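Local coordinates for protein ElaA (Escherichia coli, PDB 5Z6N) that probably acts as a GNAT-type N-acetyltransferase, moving an acetyl group from acetyl-coenzyme A to an amino group, at residues N48-L52 against Y62-L66; D6-S10 against D43-D47; D71-I77 against K110-G115. Residues are numbered along the deposited sequence.

Contact 1: N48-L52 against Y62-L66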
loop_
_atom_site.group_PDB
_atom_site.type_symbol
_atom_site.label_atom_id
_atom_site.label_comp_id
_atom_site.label_asym_id
_atom_site.label_seq_id
_atom_site.Cartn_x
_atom_site.Cartn_y
_atom_site.Cartn_z
ATOM N N ASN B 48 0.809 -10.148 15.487
ATOM C CA ASN B 48 0.137 -8.894 15.189
ATOM C C ASN B 48 -1.184 -9.146 14.479
ATOM O O ASN B 48 -1.278 -10.007 13.601
ATOM C CB ASN B 48 1.035 -7.997 14.339
ATOM C CG ASN B 48 2.256 -7.522 15.096
ATOM O OD1 ASN B 48 2.297 -7.573 16.324
ATOM N ND2 ASN B 48 3.255 -7.047 14.369
ATOM N N ARG B 49 -2.198 -8.377 14.867
ATOM C CA ARG B 49 -3.565 -8.565 14.409
ATOM C C ARG B 49 -4.055 -7.299 13.721
ATOM O O ARG B 49 -3.517 -6.206 13.924
ATOM C CB ARG B 49 -4.504 -8.896 15.582
ATOM C CG ARG B 49 -3.869 -9.750 16.670
ATOM C CD ARG B 49 -4.911 -10.298 17.634
ATOM N NE ARG B 49 -6.145 -10.655 16.947
ATOM C CZ ARG B 49 -6.468 -11.900 16.609
ATOM N NH1 ARG B 49 -5.643 -12.898 16.889
ATOM N NH2 ARG B 49 -7.606 -12.153 15.981
ATOM N N HIS B 50 -5.100 -7.456 12.914
ATOM C CA HIS B 50 -5.757 -6.340 12.251
ATOM C C HIS B 50 -7.260 -6.419 12.475
ATOM O O HIS B 50 -7.843 -7.509 12.487
ATOM C CB HIS B 50 -5.461 -6.313 10.743
ATOM C CG HIS B 50 -4.016 -6.535 10.397
ATOM N ND1 HIS B 50 -3.410 -7.774 10.477
ATOM C CD2 HIS B 50 -3.054 -5.667 9.998
ATOM C CE1 HIS B 50 -2.141 -7.660 10.121
ATOM N NE2 HIS B 50 -1.899 -6.392 9.829
ATOM N N ILE B 51 -7.879 -5.255 12.656
ATOM C CA ILE B 51 -9.309 -5.148 12.902
ATOM C C ILE B 51 -9.915 -4.304 11.790
ATOM O O ILE B 51 -9.442 -3.196 11.515
ATOM C CB ILE B 51 -9.584 -4.559 14.296
ATOM C CG1 ILE B 51 -9.102 -5.564 15.344
ATOM C CG2 ILE B 51 -11.070 -4.234 14.475
ATOM C CD1 ILE B 51 -9.009 -5.042 16.726
ATOM N N LEU B 52 -10.938 -4.852 11.133
ATOM C CA LEU B 52 -11.523 -4.268 9.935
ATOM C C LEU B 52 -13.013 -4.063 10.155
ATOM O O LEU B 52 -13.708 -4.979 10.608
ATOM C CB LEU B 52 -11.303 -5.170 8.710
ATOM C CG LEU B 52 -9.967 -5.899 8.529
ATOM C CD1 LEU B 52 -10.011 -6.895 7.389
ATOM C CD2 LEU B 52 -8.870 -4.917 8.298
ATOM N N TYR B 62 -10.680 0.647 10.474
ATOM C CA TYR B 62 -9.490 -0.190 10.539
ATOM C C TYR B 62 -8.595 0.254 11.686
ATOM O O TYR B 62 -8.515 1.446 11.998
ATOM C CB TYR B 62 -8.703 -0.145 9.221
ATOM C CG TYR B 62 -7.348 -0.826 9.295
ATOM C CD1 TYR B 62 -7.225 -2.172 9.018
ATOM C CD2 TYR B 62 -6.204 -0.127 9.660
ATOM C CE1 TYR B 62 -6.016 -2.808 9.090
ATOM C CE2 TYR B 62 -4.989 -0.756 9.738
ATOM C CZ TYR B 62 -4.900 -2.098 9.450
ATOM O OH TYR B 62 -3.691 -2.746 9.517
ATOM N N ALA B 63 -7.908 -0.716 12.288
ATOM C CA ALA B 63 -6.828 -0.458 13.229
ATOM C C ALA B 63 -5.970 -1.711 13.320
ATOM O O ALA B 63 -6.470 -2.831 13.183
ATOM C CB ALA B 63 -7.355 -0.060 14.610
ATOM N N ARG B 64 -4.671 -1.514 13.533
ATOM C CA ARG B 64 -3.741 -2.623 13.672
ATOM C C ARG B 64 -3.089 -2.587 15.048
ATOM O O ARG B 64 -2.982 -1.533 15.688
ATOM C CB ARG B 64 -2.661 -2.614 12.574
ATOM C CG ARG B 64 -1.335 -2.013 13.003
ATOM C CD ARG B 64 -0.303 -2.080 11.869
ATOM N NE ARG B 64 0.739 -1.087 12.059
ATOM C CZ ARG B 64 1.730 -0.886 11.199
ATOM N NH1 ARG B 64 1.815 -1.621 10.096
ATOM N NH2 ARG B 64 2.649 0.041 11.434
ATOM N N ILE B 65 -2.653 -3.763 15.487
ATOM C CA ILE B 65 -2.163 -3.982 16.838
ATOM C C ILE B 65 -0.791 -4.633 16.744
ATOM O O ILE B 65 -0.658 -5.729 16.186
ATOM C CB ILE B 65 -3.125 -4.868 17.641
ATOM C CG1 ILE B 65 -4.536 -4.274 17.645
ATOM C CG2 ILE B 65 -2.610 -5.067 19.036
ATOM C CD1 ILE B 65 -5.560 -5.199 18.247
ATOM N N LEU B 66 0.223 -3.972 17.293
ATOM C CA LEU B 66 1.578 -4.505 17.307
ATOM C C LEU B 66 1.876 -5.132 18.666
ATOM O O LEU B 66 1.660 -4.505 19.709
ATOM C CB LEU B 66 2.597 -3.412 16.984
ATOM C CG LEU B 66 2.310 -2.588 15.725
ATOM C CD1 LEU B 66 3.383 -1.552 15.494
ATOM C CD2 LEU B 66 2.155 -3.469 14.501
#

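Contact 2: D6-S10 against D43-D47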
loop_
_atom_site.group_PDB
_atom_site.type_symbol
_atom_site.label_atom_id
_atom_site.label_comp_id
_atom_site.label_asym_id
_atom_site.label_seq_id
_atom_site.Cartn_x
_atom_site.Cartn_y
_atom_site.Cartn_z
ATOM N N ASP B 6 -11.597 -9.546 13.481
ATOM C CA ASP B 6 -10.397 -9.439 14.305
ATOM C C ASP B 6 -9.422 -10.480 13.766
ATOM O O ASP B 6 -9.393 -11.628 14.204
ATOM C CB ASP B 6 -10.743 -9.649 15.807
ATOM C CG ASP B 6 -9.510 -9.809 16.684
ATOM O OD1 ASP B 6 -8.403 -9.433 16.247
ATOM O OD2 ASP B 6 -9.657 -10.272 17.835
ATOM N N LEU B 7 -8.608 -10.060 12.807
ATOM C CA LEU B 7 -7.792 -10.977 12.023
ATOM C C LEU B 7 -6.358 -10.967 12.529
ATOM O O LEU B 7 -5.710 -9.916 12.540
ATOM C CB LEU B 7 -7.826 -10.586 10.547
ATOM C CG LEU B 7 -9.191 -10.540 9.854
ATOM C CD1 LEU B 7 -9.019 -10.647 8.365
ATOM C CD2 LEU B 7 -10.129 -11.630 10.353
ATOM N N HIS B 8 -5.867 -12.133 12.945
ATOM C CA HIS B 8 -4.428 -12.328 12.967
ATOM C C HIS B 8 -3.921 -12.226 11.536
ATOM O O HIS B 8 -4.635 -12.545 10.581
ATOM C CB HIS B 8 -4.061 -13.683 13.579
ATOM C CG HIS B 8 -2.585 -13.894 13.728
ATOM N ND1 HIS B 8 -1.918 -13.643 14.907
ATOM C CD2 HIS B 8 -1.645 -14.318 12.849
ATOM C CE1 HIS B 8 -0.632 -13.903 14.750
ATOM N NE2 HIS B 8 -0.440 -14.314 13.510
ATOM N N HIS B 9 -2.688 -11.751 11.378
ATOM C CA HIS B 9 -2.195 -11.456 10.037
ATOM C C HIS B 9 -2.147 -12.695 9.150
ATOM O O HIS B 9 -2.176 -12.564 7.921
ATOM C CB HIS B 9 -0.812 -10.808 10.113
ATOM C CG HIS B 9 0.273 -11.743 10.545
ATOM N ND1 HIS B 9 1.013 -12.481 9.647
ATOM C CD2 HIS B 9 0.746 -12.059 11.772
ATOM C CE1 HIS B 9 1.896 -13.211 10.302
ATOM N NE2 HIS B 9 1.756 -12.973 11.594
ATOM N N SER B 10 -2.086 -13.891 9.742
ATOM C CA SER B 10 -2.056 -15.117 8.950
ATOM C C SER B 10 -3.399 -15.417 8.297
ATOM O O SER B 10 -3.436 -16.123 7.283
ATOM C CB SER B 10 -1.629 -16.297 9.825
ATOM O OG SER B 10 -2.635 -16.640 10.764
ATOM N N ASP B 43 3.064 -5.482 9.335
ATOM C CA ASP B 43 1.735 -6.063 9.191
ATOM C C ASP B 43 1.700 -7.586 9.172
ATOM O O ASP B 43 0.733 -8.175 9.661
ATOM C CB ASP B 43 1.083 -5.516 7.920
ATOM C CG ASP B 43 0.848 -4.021 7.990
ATOM O OD1 ASP B 43 -0.059 -3.601 8.739
ATOM O OD2 ASP B 43 1.567 -3.269 7.301
ATOM N N LEU B 44 2.723 -8.244 8.628
ATOM C CA LEU B 44 2.697 -9.699 8.560
ATOM C C LEU B 44 3.918 -10.195 9.317
ATOM O O LEU B 44 4.891 -10.646 8.700
ATOM C CB LEU B 44 2.739 -10.171 7.110
ATOM C CG LEU B 44 1.619 -9.656 6.219
ATOM C CD1 LEU B 44 2.217 -8.823 5.118
ATOM C CD2 LEU B 44 0.825 -10.813 5.662
ATOM N N THR B 45 3.879 -10.136 10.645
ATOM C CA THR B 45 4.967 -10.673 11.446
ATOM C C THR B 45 4.448 -10.810 12.870
ATOM O O THR B 45 3.586 -10.043 13.313
ATOM C CB THR B 45 6.291 -9.896 11.426
ATOM O OG1 THR B 45 7.348 -10.737 11.911
ATOM C CG2 THR B 45 6.206 -8.651 12.288
ATOM N N GLY B 46 4.974 -11.818 13.570
ATOM C CA GLY B 46 4.709 -12.031 14.980
ATOM C C GLY B 46 3.282 -12.402 15.317
ATOM O O GLY B 46 2.648 -13.181 14.598
ATOM N N ASP B 47 2.776 -11.856 16.425
ATOM C CA ASP B 47 1.404 -12.067 16.873
ATOM C C ASP B 47 0.512 -10.869 16.563
ATOM O O ASP B 47 -0.441 -10.593 17.300
ATOM C CB ASP B 47 1.376 -12.370 18.372
ATOM C CG ASP B 47 0.409 -13.482 18.725
ATOM O OD1 ASP B 47 0.246 -14.414 17.908
ATOM O OD2 ASP B 47 -0.181 -13.432 19.825
#

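Contact 3: D71-I77 against K110-G115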
loop_
_atom_site.group_PDB
_atom_site.type_symbol
_atom_site.label_atom_id
_atom_site.label_comp_id
_atom_site.label_asym_id
_atom_site.label_seq_id
_atom_site.Cartn_x
_atom_site.Cartn_y
_atom_site.Cartn_z
ATOM N N ASP B 71 9.236 -8.218 23.159
ATOM C CA ASP B 71 10.027 -7.711 24.290
ATOM C C ASP B 71 9.015 -7.235 25.396
ATOM O O ASP B 71 7.816 -7.379 25.267
ATOM C CB ASP B 71 10.711 -6.373 23.896
ATOM C CG ASP B 71 11.712 -5.856 24.935
ATOM O OD1 ASP B 71 11.662 -6.340 26.084
ATOM O OD2 ASP B 71 12.516 -4.951 24.591
ATOM N N LEU B 72 9.518 -6.615 26.458
ATOM C CA LEU B 72 8.659 -6.197 27.578
ATOM C C LEU B 72 7.594 -5.121 27.274
ATOM O O LEU B 72 6.509 -5.133 27.852
ATOM C CB LEU B 72 9.519 -5.749 28.763
ATOM C CG LEU B 72 8.785 -5.519 30.086
ATOM C CD1 LEU B 72 8.341 -4.070 30.209
ATOM C CD2 LEU B 72 7.599 -6.461 30.217
ATOM N N GLU B 73 7.922 -4.197 26.375
ATOM C CA GLU B 73 7.120 -3.018 26.076
ATOM C C GLU B 73 5.661 -3.326 25.740
ATOM O O GLU B 73 5.341 -4.468 25.381
ATOM C CB GLU B 73 7.671 -2.336 24.820
ATOM C CG GLU B 73 9.173 -2.289 24.723
ATOM C CD GLU B 73 9.709 -3.366 23.813
ATOM O OE1 GLU B 73 8.892 -4.066 23.181
ATOM O OE2 GLU B 73 10.945 -3.490 23.704
ATOM N N PRO B 74 4.734 -2.344 25.853
ATOM C CA PRO B 74 3.313 -2.669 25.684
ATOM C C PRO B 74 2.725 -3.018 24.325
ATOM O O PRO B 74 3.414 -3.082 23.301
ATOM C CB PRO B 74 2.697 -1.368 26.207
ATOM C CG PRO B 74 3.585 -0.332 25.631
ATOM C CD PRO B 74 4.969 -0.903 25.775
ATOM N N VAL B 75 1.413 -3.252 24.338
ATOM C CA VAL B 75 0.635 -3.392 23.116
ATOM C C VAL B 75 0.511 -2.029 22.449
ATOM O O VAL B 75 0.192 -1.028 23.103
ATOM C CB VAL B 75 -0.747 -3.975 23.438
ATOM C CG1 VAL B 75 -1.423 -4.431 22.185
ATOM C CG2 VAL B 75 -0.634 -5.113 24.440
ATOM N N VAL B 76 0.759 -1.978 21.143
ATOM C CA VAL B 76 0.685 -0.737 20.379
ATOM C C VAL B 76 -0.555 -0.780 19.501
ATOM O O VAL B 76 -0.789 -1.770 18.797
ATOM C CB VAL B 76 1.948 -0.513 19.528
ATOM C CG1 VAL B 76 1.681 0.522 18.430
ATOM C CG2 VAL B 76 3.112 -0.082 20.417
ATOM N N ILE B 77 -1.349 0.288 19.550
ATOM C CA ILE B 77 -2.457 0.503 18.627
ATOM C C ILE B 77 -2.058 1.615 17.669
ATOM O O ILE B 77 -1.449 2.609 18.080
ATOM C CB ILE B 77 -3.761 0.858 19.368
ATOM C CG1 ILE B 77 -4.214 -0.297 20.256
ATOM C CG2 ILE B 77 -4.864 1.220 18.386
ATOM C CD1 ILE B 77 -5.500 -0.005 20.992
ATOM N N LYS B 110 -1.002 -6.251 30.307
ATOM C CA LYS B 110 -0.090 -5.465 29.490
ATOM C C LYS B 110 -0.847 -4.185 29.132
ATOM O O LYS B 110 -2.000 -4.253 28.677
ATOM C CB LYS B 110 0.378 -6.175 28.220
ATOM C CG LYS B 110 1.679 -6.952 28.362
ATOM C CD LYS B 110 2.337 -7.178 27.006
ATOM C CE LYS B 110 3.744 -7.757 27.144
ATOM N NZ LYS B 110 3.736 -9.078 27.838
ATOM N N PRO B 111 -0.230 -3.023 29.332
ATOM C CA PRO B 111 -0.876 -1.767 28.928
ATOM C C PRO B 111 -0.845 -1.597 27.418
ATOM O O PRO B 111 -0.233 -2.371 26.680
ATOM C CB PRO B 111 -0.041 -0.694 29.645
ATOM C CG PRO B 111 1.067 -1.441 30.389
ATOM C CD PRO B 111 1.131 -2.814 29.838
ATOM N N VAL B 112 -1.547 -0.571 26.950
ATOM C CA VAL B 112 -1.722 -0.312 25.527
ATOM C C VAL B 112 -1.169 1.068 25.218
ATOM O O VAL B 112 -1.625 2.063 25.792
ATOM C CB VAL B 112 -3.197 -0.409 25.108
ATOM C CG1 VAL B 112 -3.428 0.364 23.822
ATOM C CG2 VAL B 112 -3.600 -1.859 24.944
ATOM N N TYR B 113 -0.210 1.146 24.319
ATOM C CA TYR B 113 0.295 2.416 23.878
ATOM C C TYR B 113 -0.371 2.809 22.569
ATOM O O TYR B 113 -0.746 1.961 21.821
ATOM C CB TYR B 113 1.810 2.365 23.692
ATOM C CG TYR B 113 2.400 3.669 23.243
ATOM C CD1 TYR B 113 2.721 4.631 24.148
ATOM C CD2 TYR B 113 2.581 3.950 21.908
ATOM C CE1 TYR B 113 3.222 5.830 23.749
ATOM C CE2 TYR B 113 3.069 5.153 21.505
ATOM C CZ TYR B 113 3.399 6.078 22.431
ATOM O OH TYR B 113 3.888 7.270 22.064
ATOM N N LEU B 114 -0.469 4.096 22.299
ATOM C CA LEU B 114 -1.035 4.551 21.079
ATOM C C LEU B 114 -0.511 5.905 20.649
ATOM O O LEU B 114 -0.510 6.861 21.385
ATOM C CB LEU B 114 -2.552 4.558 21.209
ATOM C CG LEU B 114 -3.512 5.154 20.185
ATOM C CD1 LEU B 114 -4.871 4.552 20.407
ATOM C CD2 LEU B 114 -3.582 6.661 20.297
ATOM N N GLY B 115 -0.038 5.989 19.435
ATOM C CA GLY B 115 0.455 7.248 18.949
ATOM C C GLY B 115 -0.709 7.974 18.360
ATOM O O GLY B 115 -1.494 7.391 17.686
#

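Contact 1: N48-L52 against Y62-L66
This is a buried antiparallel pairing of two neighbouring strands, 49-54 and 59-67, which form a beta hairpin in the N-terminal half of the GNAT sheet. The axes of the short strands come within 4.8 Å, at 166°. R49 faces I65 and I51 faces A63 as hydrogen-bonded pairs. In the second, I51 N donates to A63 O at 2.9 Å and A63 N returns to I51 O at 3.0 Å; in the first, I65 N to R49 O is 3.0 Å, but R49 N to I65 O is weak at 3.3 Å. The non-hydrogen-bonded pairs H50-R64 and L52-Y62 alternate with these; there the backbones draw closer, and Y62 CA lies 3.2 Å from I51 O in a CA-H...O contact. The two faces differ. On the one carrying R49, I51, A63 and I65, I51 CD1 meets I65 CD1 at 3.8 Å, and I51, A63 and I65 pack under helix 91-106. On the other, the Y62 side chain reaches across diagonally: L52 CD2 touches its ring edge (3.3 Å to Y62 CD1), and Y62 OH lies near the plane of the H50 ring, 3.0 Å from H50 CD2. N48, just before the strand, uses its side chain to bond K67 N (through OD1) and D42 O (through ND2). One face thus combines helix-covered aliphatic groups with the salt bridge from R49 to D6 on strand 3-8; the other sets H50, L52 and Y62 beside R64, which bridges to D40 and D43, so both buried arginines have their charge met by aspartates.

Contact 2: D6-S10 against D43-D47
The hydrogen bond between these segments runs from H9 NE2 to G46 O, at 3.1 Å with an N-H...O angle of 140°. The same carbonyl lies at the edge of a second imidazole, H8 CE1 being 3.4 Å from G46 O, and H8 CE1 also approaches D47 OD1 at 3.3 Å, so two successive histidines reach the turn through their ring edges. Van der Waals contact centres on H9, the residue most covered here. The backbone at L44 and T45 passes over one face of its ring, with H9 ND1 3.4 Å from L44 CA, while H9 CB rests 3.1 Å from D43 O. In the fold, the contact lies at the surface, where the end of strand 3-8, outermost in this chain's sheet, meets the loop leading from helix 14-31 into strand 49-54, in the N-terminal part of the GNAT domain. Charged side chains find partners beyond the two segments. D6 forms a salt bridge with R49 on the adjacent strand, and D43 OD1 pairs with R24 and R64. D43 OD2 is hydrogen-bonded to Y18 OH of the second subunit, and the same tyrosine also packs on L44.

Contact 3: D71-I77 against K110-G115
Strands 75-82 and 112-117 pair in parallel as the two strands of a beta-alpha-beta unit, connected through helix 91-106, in the GNAT sheet. Three backbone bonds join them: V75 N to P111 O at 3.0 Å, Y113 N to V75 O at a very short 2.5 Å, and I77 N to Y113 O at 2.9 Å. V75 and Y113 thus each use both amide and carbonyl across this pairing. The intervening residues turn outward: V76 bonds to L66 on strand 59-67, while V112 and L114 bond to R148 and M146 on strand 143-148. E73 OE1 accepts from D69 N within the preceding loop. V75, I77 and V112 share the face against helix 91-106, whereas V76 and Y113 point to the other. P74, just before its strand, packs on P111 and on Y113 CB, and K110 CE lies near L72 O (3.9 Å) and E73 O (4.1 Å). The closest apolar side-chain approach is I77 CD1 to V112 CG1, 3.5 Å.

Overall arrangement
All three contacts reach one mixed sheet, contact 2 through strand 3-8 alone. Contact 1 is the buried core pairing, centred about 6 Å from the chain centre; contact 3 is partly buried and contact 2 lies at the surface. Contact 1 touches both of the others: L7 O accepts from H50 N, probably as a hydrogen bond, on the side of contact 2, and V76 O probably does so from L66 N on that of contact 3. Contacts 2 and 3 do not meet, their nearest atoms being about 8 Å apart. Regular backbone bonding joins strands in contacts 1 and 3, antiparallel and parallel respectively, and helix 91-106 covers a face of both. Contact 2 relies instead on histidine side chains meeting a loop backbone.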